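Local coordinates for protein N-acetylcysteine deacetylase (Bacillus subtilis, PDB 1YSJ) that probably removes the acetyl group from N-acetylcysteine to release cysteine and acetate, as a dinuclear metal hydrolase of the M20 peptidase family, at residues Gly197-Ser202 with Gly360-Met365; Phe280-Arg285 with Ser317-Gly322; Pro90-Arg95 with Ile398-Ile403. The protein carries 1 engineered substitution. All blocks are in the same frame, centred on the assembly; numbering follows the deposited sequence. Where two conformers were deposited one is given.

Contact 1: residues Gly197-Ser202 with Gly360-Met365; sequences GPLMAS and GFFVWM
Leu199 and selenomethionine Met200 reach together into the angle between the rings of Phe362 and Trp364. Leu199 lies against the indole with both methyls put to different use. Its CD2 sits over one face of the six-membered ring in a CH-pi contact, 4.2 Å from the centroid and 14° off the normal, and also meets the Phe362 ring in its plane, at the CD2 edge, 3.7 Å away. Its CD1 rests above the rim where NE1, CE2 and CZ2 meet, 3.7 Å from Trp364 NE1, which gives its hydrogen bond to Glu343 O. With CG anti to the backbone N (chi1 180°), the two methyls are laid against the indole and the Phe362 edge.

Met200 meets both rings through its selenium, 4.0 Å from Phe362 CE2 and 3.8 Å from Trp364 CH2, where its CG packs as well. The selenium approaches each ring obliquely, a Met-aromatic contact with both, and the bend at the last torsion turns the terminal methyl aside.

No hydrogen bond spans the segments; the axes of the short strand segments approach to 9.0 Å, at 45°, and belong to different sheets. The Phe362 ring also touches nickel ligand His182, and its side chain is about 7 Å from a nickel. This is an apolar junction of the M20 fold, where the first strand of the smaller sheet leaves the metal-binding domain beside the dinuclear site.

Contact 2: residues Phe280-Arg285 with Ser317-Gly322; sequences FQKEAR and SVQNDG
Phe280 and Ser317 bring the two backbones closest, with their CA atoms 6.1 Å apart; the first segment turns here into helix 282-302, while the second runs along the end of strand 306-320. The first helical turn is closed by Arg285 N bonding to Gln281 O. No backbone hydrogen bond joins the segments, and the crossing is left to side chains and a water.

Lys282 carries most of it. Its chain starts beside its own backbone N and folds at chi2 (-67°), then runs out extended, bringing NZ to the backbone of Ser317. There NZ makes a weak hydrogen bond of 3.3 Å to the carbonyl O of Ser317. The same ammonium donates to a water at 3.1 Å, and that water also takes the N-H of Ser317 at 2.9 Å, so both backbone polar groups of Ser317 are tied to one lysine.

Gln319 crosses the lysine obliquely, its amide near the methylene Lys282 CE, but the side chain has two conformers and the placing of the amide is doubtful. The hydroxyl of Ser317 is probably hydrogen-bonded to Met200 O on the neighbouring strand.

The chemistry is thus polar but light: the ammonium shares its hydrogens between a weak carbonyl bond and a bridging water, a link of dipoles and water with no salt bridge across the segments.

Contact 3: residues Pro90-Arg95 with Ile398-Ile403; sequences PVIAIR and IVLETI
Apolar packing carries the whole crossing: Pro90 and Ile92 meet Val399, Leu400 and Ile403, and no hydrogen bond links the two segments. The closest touch is at the exposed end, where the pyrrolidine CG of Pro90 lies 3.5 Å from Ile403 CG2 as the two side chains slide past each other in opposite directions. Ile92 is the knot of the buried part. Its CG1 stands between the backbone N and the carbonyl carbon (chi1 63°), which sets CG1 3.9 Å from Leu400 CD2, while CD1 continues alongside Leu400 CG. The other branch, CG2, also touches Leu400 CD2, so that methyl meets both branches of Ile92; CG2 turns as well to Ile403 CD1 at 4.0 Å and to Val399 CG1 at 4.2 Å. Leu400 CD2 thereby fits between the proline and the isoleucine, and also touches the carbonyl O of Pro90 at 3.6 Å.

Polar bonds lie within the helix. Thr402 OG1 gives its proton to Ile398 O across one turn at 3.1 Å, tilted 25° from the carbonyl plane. Val399 O accepts from both Thr402 N and Ile403 N, in the last modelled turn.

Strand 91-97 runs in the large mixed sheet between strands 148-154 and 175-184. Helix 384-402 packs on that sheet, with Val399 reaching Phe179 and Ile403 reaching Ser176 of strand 175-184, while Ile398 turns from the sheet to helix 325-334.

How the contacts relate
Contacts 1 and 2, centres 9 Å apart, are joined through the small sheet, in which strands 197-211 and 306-320 are neighbours: Gly197 N probably bonds to Asn320 O at 2.7 Å, and Pro198 CB packs on Phe280 O at 3.3 Å. Contact 1 also reaches the large sheet through strand 360-366, which adjoins strand 175-184. Contact 3 lies on that same sheet, 18 Å from contact 1 between centres, and the two meet where Phe362 CE1 packs on Arg95 NH1 at 3.9 Å. Contacts 2 and 3 do not touch; their centres are 22 Å apart and their nearest atoms about 8 Å. The Phe362 side chain of contact 1 is about 7 Å from a nickel ion; the other contacts lie away.

Contact 1: residues Gly197-Ser202 with Gly360-Met365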
loop_
_atom_site.group_PDB
_atom_site.type_symbol
_atom_site.label_atom_id
_atom_site.label_comp_id
_atom_site.label_asym_id
_atom_site.label_seq_id
_atom_site.Cartn_x
_atom_site.Cartn_y
_atom_site.Cartn_z
ATOM N N GLY A 197 -7.914 -25.824 -29.249
ATOM C CA GLY A 197 -6.995 -25.506 -28.163
ATOM C C GLY A 197 -7.325 -24.216 -27.428
ATOM O O GLY A 197 -8.491 -23.801 -27.386
ATOM N N PRO A 198 -6.294 -23.567 -26.848
ATOM C CA PRO A 198 -6.434 -22.391 -25.980
ATOM C C PRO A 198 -7.022 -21.173 -26.690
ATOM O O PRO A 198 -6.487 -20.727 -27.713
ATOM C CB PRO A 198 -4.990 -22.098 -25.545
ATOM C CG PRO A 198 -4.234 -23.358 -25.823
ATOM C CD PRO A 198 -4.883 -23.951 -27.017
ATOM N N LEU A 199 -8.113 -20.646 -26.138
ATOM C CA LEU A 199 -8.782 -19.469 -26.688
ATOM C C LEU A 199 -8.702 -18.287 -25.726
ATOM O O LEU A 199 -8.450 -17.154 -26.139
ATOM C CB LEU A 199 -10.248 -19.788 -27.017
ATOM C CG LEU A 199 -11.120 -18.665 -27.598
ATOM C CD1 LEU A 199 -10.654 -18.274 -28.990
ATOM C CD2 LEU A 199 -12.578 -19.072 -27.627
HETATM N N MSE A 200 -8.931 -18.562 -24.445
HETATM C CA MSE A 200 -8.946 -17.526 -23.416
HETATM C C MSE A 200 -8.064 -17.936 -22.255
HETATM O O MSE A 200 -7.981 -19.110 -21.915
HETATM C CB MSE A 200 -10.373 -17.257 -22.930
HETATM C CG MSE A 200 -11.339 -16.909 -24.043
HETATM SE SE MSE A 200 -13.090 -16.434 -23.386
HETATM C CE MSE A 200 -12.665 -14.655 -22.640
ATOM N N ALA A 201 -7.412 -16.953 -21.649
ATOM C CA ALA A 201 -6.394 -17.197 -20.639
ATOM C C ALA A 201 -6.950 -17.777 -19.341
ATOM O O ALA A 201 -8.108 -17.553 -18.986
ATOM C CB ALA A 201 -5.627 -15.909 -20.356
ATOM N N SER A 202 -6.108 -18.538 -18.648
ATOM C CA SER A 202 -6.366 -18.917 -17.273
ATOM C C SER A 202 -6.189 -17.674 -16.409
ATOM O O SER A 202 -5.409 -16.785 -16.748
ATOM C CB SER A 202 -5.390 -20.004 -16.832
ATOM O OG SER A 202 -4.048 -19.553 -16.931
ATOM N N GLY A 360 -15.466 -29.768 -25.017
ATOM C CA GLY A 360 -16.239 -28.565 -25.315
ATOM C C GLY A 360 -15.683 -27.702 -26.427
ATOM O O GLY A 360 -14.510 -27.816 -26.791
ATOM N N PHE A 361 -16.536 -26.834 -26.964
ATOM C CA PHE A 361 -16.128 -25.866 -27.974
ATOM C C PHE A 361 -16.789 -24.501 -27.757
ATOM O O PHE A 361 -18.009 -24.396 -27.630
ATOM C CB PHE A 361 -16.430 -26.393 -29.379
ATOM C CG PHE A 361 -15.443 -25.947 -30.415
ATOM C CD1 PHE A 361 -14.289 -26.692 -30.661
ATOM C CD2 PHE A 361 -15.656 -24.782 -31.145
ATOM C CE1 PHE A 361 -13.366 -26.285 -31.619
ATOM C CE2 PHE A 361 -14.732 -24.365 -32.109
ATOM C CZ PHE A 361 -13.587 -25.117 -32.343
ATOM N N PHE A 362 -15.964 -23.460 -27.733
ATOM C CA PHE A 362 -16.411 -22.099 -27.486
ATOM C C PHE A 362 -16.013 -21.224 -28.670
ATOM O O PHE A 362 -14.844 -21.195 -29.060
ATOM C CB PHE A 362 -15.757 -21.591 -26.198
ATOM C CG PHE A 362 -16.384 -20.346 -25.629
ATOM C CD1 PHE A 362 -17.568 -20.416 -24.899
ATOM C CD2 PHE A 362 -15.765 -19.110 -25.785
ATOM C CE1 PHE A 362 -18.140 -19.266 -24.351
ATOM C CE2 PHE A 362 -16.325 -17.951 -25.242
ATOM C CZ PHE A 362 -17.511 -18.030 -24.523
ATOM N N VAL A 363 -16.977 -20.511 -29.242
ATOM C CA VAL A 363 -16.714 -19.703 -30.439
ATOM C C VAL A 363 -16.948 -18.201 -30.243
ATOM O O VAL A 363 -17.715 -17.790 -29.364
ATOM C CB VAL A 363 -17.538 -20.188 -31.664
ATOM C CG1 VAL A 363 -17.145 -21.600 -32.052
ATOM C CG2 VAL A 363 -19.044 -20.090 -31.399
ATOM N N TRP A 364 -16.279 -17.393 -31.069
ATOM C CA TRP A 364 -16.583 -15.969 -31.167
ATOM C C TRP A 364 -17.775 -15.771 -32.095
ATOM O O TRP A 364 -17.809 -16.328 -33.193
ATOM C CB TRP A 364 -15.402 -15.163 -31.719
ATOM C CG TRP A 364 -14.118 -15.151 -30.910
ATOM C CD1 TRP A 364 -12.844 -15.171 -31.413
ATOM C CD2 TRP A 364 -13.976 -15.085 -29.477
ATOM N NE1 TRP A 364 -11.924 -15.131 -30.392
ATOM C CE2 TRP A 364 -12.588 -15.081 -29.195
ATOM C CE3 TRP A 364 -14.881 -15.033 -28.410
ATOM C CZ2 TRP A 364 -12.086 -15.022 -27.889
ATOM C CZ3 TRP A 364 -14.381 -14.982 -27.110
ATOM C CH2 TRP A 364 -12.994 -14.977 -26.864
HETATM N N MSE A 365 -18.748 -14.979 -31.655
HETATM C CA MSE A 365 -19.858 -14.584 -32.512
HETATM C C MSE A 365 -19.670 -13.128 -32.942
HETATM O O MSE A 365 -19.756 -12.216 -32.116
HETATM C CB MSE A 365 -21.189 -14.770 -31.774
HETATM C CG MSE A 365 -22.449 -14.593 -32.636
HETATM SE SE MSE A 365 -22.570 -15.792 -34.192
HETATM C CE MSE A 365 -22.378 -17.558 -33.292
#

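Contact 2: residues Phe280-Arg285 with Ser317-Gly322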
loop_
_atom_site.group_PDB
_atom_site.type_symbol
_atom_site.label_atom_id
_atom_site.label_comp_id
_atom_site.label_asym_id
_atom_site.label_seq_id
_atom_site.Cartn_x
_atom_site.Cartn_y
_atom_site.Cartn_z
ATOM N N PHE A 280 -1.816 -19.542 -21.174
ATOM C CA PHE A 280 -2.624 -20.192 -22.202
ATOM C C PHE A 280 -2.426 -21.705 -22.253
ATOM O O PHE A 280 -3.309 -22.428 -22.710
ATOM C CB PHE A 280 -2.397 -19.546 -23.575
ATOM C CG PHE A 280 -3.054 -18.201 -23.719
ATOM C CD1 PHE A 280 -4.409 -18.105 -24.042
ATOM C CD2 PHE A 280 -2.331 -17.030 -23.504
ATOM C CE1 PHE A 280 -5.029 -16.865 -24.164
ATOM C CE2 PHE A 280 -2.944 -15.780 -23.623
ATOM C CZ PHE A 280 -4.293 -15.698 -23.954
ATOM N N GLN A 281 -1.283 -22.186 -21.770
ATOM C CA GLN A 281 -1.066 -23.631 -21.671
ATOM C C GLN A 281 -1.114 -24.152 -20.233
ATOM O O GLN A 281 -0.808 -23.426 -19.284
ATOM C CB GLN A 281 0.211 -24.067 -22.405
ATOM C CG GLN A 281 0.131 -23.982 -23.950
ATOM C CD GLN A 281 -1.006 -24.812 -24.586
ATOM O OE1 GLN A 281 -1.823 -25.435 -23.898
ATOM N NE2 GLN A 281 -1.053 -24.811 -25.917
ATOM N N LYS A 282 -1.515 -25.415 -20.094
ATOM C CA LYS A 282 -1.787 -26.038 -18.793
ATOM C C LYS A 282 -0.539 -26.165 -17.927
ATOM O O LYS A 282 -0.594 -25.953 -16.716
ATOM C CB LYS A 282 -2.435 -27.420 -18.975
ATOM C CG LYS A 282 -3.652 -27.452 -19.901
ATOM C CD LYS A 282 -4.841 -26.697 -19.315
ATOM C CE LYS A 282 -5.928 -26.474 -20.361
ATOM N NZ LYS A 282 -7.006 -25.575 -19.866
ATOM N N GLU A 283 0.577 -26.520 -18.560
ATOM C CA GLU A 283 1.857 -26.688 -17.868
ATOM C C GLU A 283 2.437 -25.353 -17.397
ATOM O O GLU A 283 2.959 -25.259 -16.283
ATOM C CB GLU A 283 2.867 -27.463 -18.733
ATOM C CG GLU A 283 2.827 -27.151 -20.235
ATOM C CD GLU A 283 1.686 -27.856 -20.969
ATOM O OE1 GLU A 283 1.567 -29.099 -20.859
ATOM O OE2 GLU A 283 0.910 -27.165 -21.663
ATOM N N ALA A 284 2.325 -24.328 -18.241
ATOM C CA ALA A 284 2.724 -22.964 -17.883
ATOM C C ALA A 284 2.024 -22.491 -16.611
ATOM O O ALA A 284 2.654 -21.886 -15.749
ATOM C CB ALA A 284 2.448 -22.004 -19.036
ATOM N N ARG A 285 0.727 -22.787 -16.498
ATOM C CA ARG A 285 -0.065 -22.476 -15.304
ATOM C C ARG A 285 0.420 -23.215 -14.050
ATOM O O ARG A 285 0.266 -22.718 -12.931
ATOM C CB ARG A 285 -1.537 -22.805 -15.551
ATOM C CG ARG A 285 -2.490 -22.203 -14.545
ATOM C CD ARG A 285 -3.850 -22.870 -14.608
ATOM N NE ARG A 285 -4.805 -22.233 -13.705
ATOM C CZ ARG A 285 -5.933 -22.794 -13.275
ATOM N NH1 ARG A 285 -6.268 -24.022 -13.658
ATOM N NH2 ARG A 285 -6.729 -22.122 -12.454
ATOM N N SER A 317 -7.880 -22.159 -18.355
ATOM C CA SER A 317 -8.006 -21.608 -19.697
ATOM C C SER A 317 -9.159 -22.250 -20.482
ATOM O O SER A 317 -9.428 -23.445 -20.332
ATOM C CB SER A 317 -6.696 -21.817 -20.447
ATOM O OG SER A 317 -6.742 -21.197 -21.710
ATOM N N VAL A 318 -9.835 -21.451 -21.312
ATOM C CA VAL A 318 -10.830 -21.977 -22.253
ATOM C C VAL A 318 -10.092 -22.768 -23.335
ATOM O O VAL A 318 -9.384 -22.190 -24.169
ATOM C CB VAL A 318 -11.734 -20.868 -22.870
ATOM C CG1 VAL A 318 -12.627 -21.438 -23.983
ATOM C CG2 VAL A 318 -12.591 -20.206 -21.800
ATOM N N GLN A 319 -10.261 -24.088 -23.302
ATOM C CA GLN A 319 -9.570 -25.008 -24.202
ATOM C C GLN A 319 -10.579 -25.707 -25.114
ATOM O O GLN A 319 -11.435 -26.455 -24.639
ATOM C CB GLN A 319 -8.790 -26.045 -23.383
ATOM C CG GLN A 319 -7.877 -26.961 -24.192
ATOM C CD GLN A 319 -6.470 -26.420 -24.340
ATOM O OE1 GLN A 319 -6.067 -25.496 -23.634
ATOM N NE2 GLN A 319 -5.707 -27.004 -25.256
ATOM N N ASN A 320 -10.470 -25.465 -26.419
ATOM C CA ASN A 320 -11.393 -26.053 -27.399
ATOM C C ASN A 320 -10.946 -27.420 -27.924
ATOM O O ASN A 320 -9.804 -27.589 -28.363
ATOM C CB ASN A 320 -11.665 -25.078 -28.551
ATOM C CG ASN A 320 -12.545 -23.904 -28.136
ATOM O OD1 ASN A 320 -13.321 -23.999 -27.190
ATOM N ND2 ASN A 320 -12.426 -22.792 -28.849
ATOM N N ASP A 321 -11.861 -28.389 -27.863
ATOM C CA ASP A 321 -11.610 -29.759 -28.318
ATOM C C ASP A 321 -11.636 -29.819 -29.842
ATOM O O ASP A 321 -12.614 -29.406 -30.468
ATOM C CB ASP A 321 -12.658 -30.715 -27.734
ATOM C CG ASP A 321 -12.192 -32.165 -27.708
ATOM O OD1 ASP A 321 -11.838 -32.719 -28.775
ATOM O OD2 ASP A 321 -12.195 -32.763 -26.609
ATOM N N GLY A 322 -10.559 -30.344 -30.424
ATOM C CA GLY A 322 -10.421 -30.459 -31.874
ATOM C C GLY A 322 -11.343 -31.445 -32.578
ATOM O O GLY A 322 -11.417 -31.446 -33.807
HETATM O O HOH W 1 -5.610 -23.818 -17.739
#

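Contact 3: residues Pro90-Arg95 with Ile398-Ile403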
loop_
_atom_site.group_PDB
_atom_site.type_symbol
_atom_site.label_atom_id
_atom_site.label_comp_id
_atom_site.label_asym_id
_atom_site.label_seq_id
_atom_site.Cartn_x
_atom_site.Cartn_y
_atom_site.Cartn_z
ATOM N N PRO A 90 -26.762 -39.630 -27.273
ATOM C CA PRO A 90 -25.977 -38.811 -26.348
ATOM C C PRO A 90 -26.668 -37.494 -26.006
ATOM O O PRO A 90 -27.529 -37.021 -26.757
ATOM C CB PRO A 90 -24.667 -38.553 -27.112
ATOM C CG PRO A 90 -24.949 -38.897 -28.530
ATOM C CD PRO A 90 -26.038 -39.908 -28.529
ATOM N N VAL A 91 -26.297 -36.931 -24.860
ATOM C CA VAL A 91 -26.786 -35.629 -24.435
ATOM C C VAL A 91 -25.667 -34.611 -24.619
ATOM O O VAL A 91 -24.541 -34.821 -24.149
ATOM C CB VAL A 91 -27.227 -35.638 -22.947
ATOM C CG1 VAL A 91 -27.806 -34.280 -22.543
ATOM C CG2 VAL A 91 -28.238 -36.740 -22.694
ATOM N N ILE A 92 -25.972 -33.520 -25.315
ATOM C CA ILE A 92 -25.035 -32.398 -25.431
ATOM C C ILE A 92 -25.642 -31.128 -24.844
ATOM O O ILE A 92 -26.858 -31.028 -24.682
ATOM C CB ILE A 92 -24.539 -32.162 -26.886
ATOM C CG1 ILE A 92 -25.696 -31.782 -27.815
ATOM C CG2 ILE A 92 -23.773 -33.388 -27.407
ATOM C CD1 ILE A 92 -25.260 -31.003 -29.048
ATOM N N ALA A 93 -24.792 -30.158 -24.522
ATOM C CA ALA A 93 -25.253 -28.955 -23.857
ATOM C C ALA A 93 -24.892 -27.701 -24.636
ATOM O O ALA A 93 -23.866 -27.653 -25.310
ATOM C CB ALA A 93 -24.707 -28.888 -22.428
ATOM N N ILE A 94 -25.760 -26.698 -24.551
ATOM C CA ILE A 94 -25.505 -25.388 -25.135
ATOM C C ILE A 94 -25.700 -24.323 -24.050
ATOM O O ILE A 94 -26.736 -24.272 -23.383
ATOM C CB ILE A 94 -26.398 -25.107 -26.368
ATOM C CG1 ILE A 94 -26.113 -26.126 -27.478
ATOM C CG2 ILE A 94 -26.162 -23.682 -26.883
ATOM C CD1 ILE A 94 -27.086 -26.062 -28.656
ATOM N N ARG A 95 -24.694 -23.479 -23.879
ATOM C CA ARG A 95 -24.643 -22.592 -22.736
ATOM C C ARG A 95 -24.741 -21.119 -23.121
ATOM O O ARG A 95 -24.087 -20.669 -24.064
ATOM C CB ARG A 95 -23.369 -22.876 -21.932
ATOM C CG ARG A 95 -23.148 -22.008 -20.698
ATOM C CD ARG A 95 -22.440 -20.705 -21.055
ATOM N NE ARG A 95 -21.642 -20.220 -19.939
ATOM C CZ ARG A 95 -20.662 -19.331 -20.047
ATOM N NH1 ARG A 95 -20.355 -18.807 -21.229
ATOM N NH2 ARG A 95 -19.986 -18.970 -18.967
ATOM N N ILE A 398 -25.483 -31.358 -36.233
ATOM C CA ILE A 398 -24.254 -31.919 -36.796
ATOM C C ILE A 398 -23.440 -32.694 -35.760
ATOM O O ILE A 398 -22.962 -33.797 -36.045
ATOM C CB ILE A 398 -23.379 -30.833 -37.469
ATOM C CG1 ILE A 398 -24.069 -30.298 -38.724
ATOM C CG2 ILE A 398 -22.003 -31.389 -37.833
ATOM C CD1 ILE A 398 -23.499 -28.997 -39.245
ATOM N N VAL A 399 -23.286 -32.121 -34.567
ATOM C CA VAL A 399 -22.546 -32.781 -33.490
ATOM C C VAL A 399 -23.185 -34.122 -33.121
ATOM O O VAL A 399 -22.496 -35.139 -33.059
ATOM C CB VAL A 399 -22.377 -31.876 -32.242
ATOM C CG1 VAL A 399 -21.781 -32.662 -31.070
ATOM C CG2 VAL A 399 -21.492 -30.697 -32.570
ATOM N N LEU A 400 -24.500 -34.121 -32.918
ATOM C CA LEU A 400 -25.231 -35.332 -32.537
ATOM C C LEU A 400 -25.209 -36.436 -33.603
ATOM O O LEU A 400 -25.413 -37.609 -33.284
ATOM C CB LEU A 400 -26.672 -35.000 -32.119
ATOM C CG LEU A 400 -26.880 -34.270 -30.783
ATOM C CD1 LEU A 400 -28.329 -33.820 -30.633
ATOM C CD2 LEU A 400 -26.456 -35.122 -29.587
ATOM N N GLU A 401 -24.959 -36.056 -34.857
ATOM C CA GLU A 401 -24.784 -37.017 -35.950
ATOM C C GLU A 401 -23.498 -37.827 -35.792
ATOM O O GLU A 401 -23.467 -39.016 -36.104
ATOM C CB GLU A 401 -24.756 -36.305 -37.308
ATOM C CG GLU A 401 -26.122 -35.920 -37.872
ATOM C CD GLU A 401 -26.029 -35.004 -39.094
ATOM O OE1 GLU A 401 -24.901 -34.714 -39.559
ATOM O OE2 GLU A 401 -27.092 -34.569 -39.590
ATOM N N THR A 402 -22.442 -37.173 -35.309
ATOM C CA THR A 402 -21.108 -37.777 -35.246
ATOM C C THR A 402 -20.636 -38.143 -33.838
ATOM O O THR A 402 -19.726 -38.961 -33.683
ATOM C CB THR A 402 -20.043 -36.886 -35.937
ATOM O OG1 THR A 402 -20.359 -35.504 -35.736
ATOM C CG2 THR A 402 -20.003 -37.167 -37.430
ATOM N N ILE A 403 -21.253 -37.552 -32.820
ATOM C CA ILE A 403 -20.857 -37.812 -31.435
ATOM C C ILE A 403 -21.455 -39.119 -30.916
ATOM O O ILE A 403 -20.868 -40.186 -31.086
ATOM C CB ILE A 403 -21.220 -36.635 -30.495
ATOM C CG1 ILE A 403 -20.311 -36.629 -29.262
ATOM C CG2 ILE A 403 -22.698 -36.673 -30.114
ATOM C CD1 ILE A 403 -20.405 -35.369 -28.434
#